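Local coordinates for protein terminase, large subunit (Enterobacteria phage P22, PDB 4DKW) that powers the ATP-driven translocation of viral DNA into empty capsids and, through the nuclease domain given here, cuts the genome to begin and end each packaging reaction, at residues Q18-P23 against Q44-K49. Sequence-based numbering, arbitrary orientation.
Sequences QPFECP and QLWWDK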
ATOM      1  N   GLN A  18       9.821  13.321   8.449  1.00 30.87           N
ATOM      2  CA  GLN A  18      10.173  12.733   9.749  1.00 27.78           C
ATOM      3  C   GLN A  18       8.981  12.019  10.368  1.00 26.23           C
ATOM      4  O   GLN A  18       7.871  12.545  10.337  1.00 27.34           O
ATOM      5  CB  GLN A  18      10.648  13.810  10.726  1.00 27.84           C
ATOM      6  CG  GLN A  18      11.906  14.518  10.303  1.00 29.30           C
ATOM      7  CD  GLN A  18      13.133  13.635  10.407  1.00 30.22           C
ATOM      8  OE1 GLN A  18      13.166  12.682  11.182  1.00 34.70           O
ATOM      9  NE2 GLN A  18      14.152  13.956   9.632  1.00 31.28           N
ATOM     10  N   PRO A  19       9.207  10.820  10.936  1.00 28.52           N
ATOM     11  CA  PRO A  19       8.152  10.096  11.652  1.00 24.68           C
ATOM     12  C   PRO A  19       7.596  10.894  12.836  1.00 25.66           C
ATOM     13  O   PRO A  19       8.304  11.688  13.449  1.00 32.94           O
ATOM     14  CB  PRO A  19       8.875   8.851  12.168  1.00 27.77           C
ATOM     15  CG  PRO A  19      10.000   8.666  11.243  1.00 25.85           C
ATOM     16  CD  PRO A  19      10.454  10.042  10.865  1.00 26.46           C
ATOM     17  N   PHE A  20       6.328  10.667  13.146  1.00 27.00           N
ATOM     18  CA  PHE A  20       5.668  11.291  14.275  1.00 23.38           C
ATOM     19  C   PHE A  20       4.629  10.300  14.755  1.00 30.34           C
ATOM     20  O   PHE A  20       4.357   9.301  14.074  1.00 27.16           O
ATOM     21  CB  PHE A  20       5.008  12.620  13.863  1.00 28.49           C
ATOM     22  CG  PHE A  20       4.046  12.502  12.689  1.00 26.19           C
ATOM     23  CD1 PHE A  20       2.683  12.276  12.896  1.00 22.11           C
ATOM     24  CD2 PHE A  20       4.505  12.639  11.382  1.00 23.12           C
ATOM     25  CE1 PHE A  20       1.808  12.166  11.838  1.00 21.75           C
ATOM     26  CE2 PHE A  20       3.630  12.533  10.304  1.00 22.71           C
ATOM     27  CZ  PHE A  20       2.277  12.291  10.535  1.00 22.79           C
ATOM     28  N   GLU A  21       4.055  10.553  15.925  1.00 32.20           N
ATOM     29  CA  GLU A  21       2.976   9.705  16.424  1.00 32.95           C
ATOM     30  C   GLU A  21       1.632  10.099  15.824  1.00 27.90           C
ATOM     31  O   GLU A  21       1.326  11.286  15.669  1.00 28.63           O
ATOM     32  CB  GLU A  21       2.905   9.760  17.947  1.00 41.63           C
ATOM     33  CG  GLU A  21       3.982   8.967  18.646  1.00 60.53           C
ATOM     34  CD  GLU A  21       3.758   8.928  20.140  1.00 89.46           C
ATOM     35  OE1 GLU A  21       2.626   9.242  20.577  1.00 92.01           O
ATOM     36  OE2 GLU A  21       4.712   8.591  20.875  1.00104.12           O
ATOM     37  N   CYS A  22       0.826   9.096  15.492  1.00 23.21           N
ATOM     38  CA  CYS A  22      -0.473   9.341  14.870  1.00 29.27           C
ATOM     39  C   CYS A  22      -1.437  10.098  15.789  1.00 32.39           C
ATOM     40  O   CYS A  22      -1.796   9.602  16.863  1.00 34.83           O
ATOM     41  CB  CYS A  22      -1.117   8.019  14.446  1.00 20.16           C
ATOM     42  SG  CYS A  22      -2.562   8.256  13.423  1.00 30.77           S
ATOM     43  N   PRO A  23      -1.863  11.302  15.369  1.00 32.07           N
ATOM     44  CA  PRO A  23      -2.892  12.025  16.127  1.00 28.06           C
ATOM     45  C   PRO A  23      -4.205  11.229  16.161  1.00 31.15           C
ATOM     46  O   PRO A  23      -4.497  10.461  15.240  1.00 33.49           O
ATOM     47  CB  PRO A  23      -3.065  13.324  15.328  1.00 22.95           C
ATOM     48  CG  PRO A  23      -1.784  13.483  14.570  1.00 21.14           C
ATOM     49  CD  PRO A  23      -1.368  12.083  14.222  1.00 24.02           C
ATOM     50  N   GLN A  44       1.130   0.535   6.101  1.00 27.17           N
ATOM     51  CA  GLN A  44       0.136   1.286   6.852  1.00 24.95           C
ATOM     52  C   GLN A  44       0.154   2.733   6.384  1.00 23.72           C
ATOM     53  O   GLN A  44       1.204   3.373   6.308  1.00 21.43           O
ATOM     54  CB  GLN A  44       0.365   1.210   8.369  1.00 23.16           C
ATOM     55  CG  GLN A  44      -0.689   1.969   9.177  1.00 18.50           C
ATOM     56  CD  GLN A  44      -0.606   1.680  10.662  1.00 23.68           C
ATOM     57  OE1 GLN A  44      -0.113   2.497  11.437  1.00 28.48           O
ATOM     58  NE2 GLN A  44      -1.081   0.506  11.065  1.00 24.44           N
ATOM     59  N   LEU A  45      -1.030   3.234   6.077  1.00 17.80           N
ATOM     60  CA  LEU A  45      -1.193   4.563   5.564  1.00 16.23           C
ATOM     61  C   LEU A  45      -2.009   5.356   6.576  1.00 23.65           C
ATOM     62  O   LEU A  45      -2.993   4.849   7.119  1.00 20.04           O
ATOM     63  CB  LEU A  45      -1.939   4.447   4.236  1.00 21.81           C
ATOM     64  CG  LEU A  45      -2.059   5.581   3.238  1.00 25.69           C
ATOM     65  CD1 LEU A  45      -0.680   6.057   2.760  1.00 20.83           C
ATOM     66  CD2 LEU A  45      -2.897   5.070   2.081  1.00 25.41           C
ATOM     67  N   TRP A  46      -1.589   6.586   6.862  1.00 21.92           N
ATOM     68  CA  TRP A  46      -2.383   7.464   7.713  1.00 20.71           C
ATOM     69  C   TRP A  46      -2.983   8.542   6.839  1.00 21.15           C
ATOM     70  O   TRP A  46      -2.331   9.021   5.905  1.00 25.22           O
ATOM     71  CB  TRP A  46      -1.530   8.112   8.801  1.00 20.73           C
ATOM     72  CG  TRP A  46      -0.888   7.145   9.731  1.00 17.80           C
ATOM     73  CD1 TRP A  46      -1.129   5.805   9.825  1.00 23.72           C
ATOM     74  CD2 TRP A  46       0.116   7.445  10.708  1.00 21.24           C
ATOM     75  NE1 TRP A  46      -0.342   5.251  10.805  1.00 22.88           N
ATOM     76  CE2 TRP A  46       0.429   6.236  11.363  1.00 24.18           C
ATOM     77  CE3 TRP A  46       0.772   8.623  11.097  1.00 18.31           C
ATOM     78  CZ2 TRP A  46       1.386   6.171  12.381  1.00 22.18           C
ATOM     79  CZ3 TRP A  46       1.717   8.555  12.111  1.00 22.72           C
ATOM     80  CH2 TRP A  46       2.016   7.337  12.741  1.00 22.16           C
ATOM     81  N   TRP A  47      -4.228   8.904   7.134  1.00 21.36           N
ATOM     82  CA  TRP A  47      -4.952   9.922   6.379  1.00 16.08           C
ATOM     83  C   TRP A  47      -5.469  11.024   7.316  1.00 20.27           C
ATOM     84  O   TRP A  47      -6.319  10.787   8.173  1.00 25.68           O
ATOM     85  CB  TRP A  47      -6.123   9.288   5.616  1.00 16.37           C
ATOM     86  CG  TRP A  47      -6.811  10.208   4.659  1.00 19.81           C
ATOM     87  CD1 TRP A  47      -6.351  11.410   4.194  1.00 18.77           C
ATOM     88  CD2 TRP A  47      -8.081   9.990   4.025  1.00 19.33           C
ATOM     89  NE1 TRP A  47      -7.262  11.964   3.325  1.00 19.18           N
ATOM     90  CE2 TRP A  47      -8.324  11.118   3.200  1.00 18.75           C
ATOM     91  CE3 TRP A  47      -9.021   8.968   4.077  1.00 16.40           C
ATOM     92  CZ2 TRP A  47      -9.498  11.231   2.424  1.00 16.24           C
ATOM     93  CZ3 TRP A  47     -10.177   9.087   3.314  1.00 18.33           C
ATOM     94  CH2 TRP A  47     -10.404  10.211   2.500  1.00 17.30           C
ATOM     95  N   ASP A  48      -4.923  12.218   7.153  1.00 20.61           N
ATOM     96  CA  ASP A  48      -5.446  13.414   7.774  1.00 20.35           C
ATOM     97  C   ASP A  48      -6.545  13.881   6.832  1.00 21.72           C
ATOM     98  O   ASP A  48      -6.251  14.444   5.786  1.00 22.30           O
ATOM     99  CB  ASP A  48      -4.316  14.467   7.855  1.00 17.86           C
ATOM    100  CG  ASP A  48      -4.750  15.759   8.540  1.00 25.89           C
ATOM    101  OD1 ASP A  48      -5.970  15.983   8.693  1.00 23.78           O
ATOM    102  OD2 ASP A  48      -3.871  16.556   8.921  1.00 24.94           O
ATOM    103  N   LYS A  49      -7.808  13.644   7.181  1.00 21.00           N
ATOM    104  CA  LYS A  49      -8.916  14.061   6.313  1.00 18.47           C
ATOM    105  C   LYS A  49      -9.175  15.553   6.302  1.00 23.00           C
ATOM    106  O   LYS A  49      -9.737  16.071   5.342  1.00 23.31           O
ATOM    107  CB  LYS A  49     -10.212  13.351   6.685  1.00 16.86           C
ATOM    108  CG  LYS A  49     -10.195  11.853   6.455  1.00 15.44           C
ATOM    109  CD  LYS A  49     -11.609  11.298   6.484  1.00 16.16           C
ATOM    110  CE  LYS A  49     -11.583   9.795   6.470  1.00 19.79           C
ATOM    111  NZ  LYS A  49     -12.932   9.211   6.612  1.00 22.50           N
TER
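One face of the Trp46 indole is covered by Cys22 and its edge meets Phe20; Trp46 projects from strand 40-48 of the mixed sheet of the RNase H-like nuclease domain. CB of Cys22 lies 3.5 Å from the centroid of the six-membered ring and almost on its normal, a CH-pi contact over the face. With SG of Cys22 anti to the backbone N, the sulfur lies over the same face, nearest CD2, a sulfur-aromatic contact with SG 4.1 Å from the centroid of the six-membered ring.

Against Phe20 the indole presents its edge: the two six-membered rings form an offset edge-to-face pair, with planes at 71° and CZ3 of Trp46 coming within 3.6 Å of CE1 of Phe20. The main-chain O of Phe20 reaches the rim of the indole near its plane, 3.3 Å from CH2 of Trp46, and Phe20 thus meets the indole with both its ring and its carbonyl. Phe144 meets Trp46 edge-to-face and also touches the Phe20 ring, on which Tyr55 of strand 53-62 packs edge-to-face. This places the contact in an aromatic cluster where the loop between strands 16-17 and 27-33 packs against the Trp46 side chain, away from the magnesium site.

No hydrogen bond joins 18-23 to 44-49. Within the strand, a hydrogen bond helps set the indole's rotation: Gln44, whose NE2 is held by Asp30 and the main-chain O of Trp77, offers its OE1 close to the indole plane, with the donor tilted from the amide plane, and NE1 of Trp46 reaches OE1 of Gln44 at 2.8 Å, nearly straight at 173°.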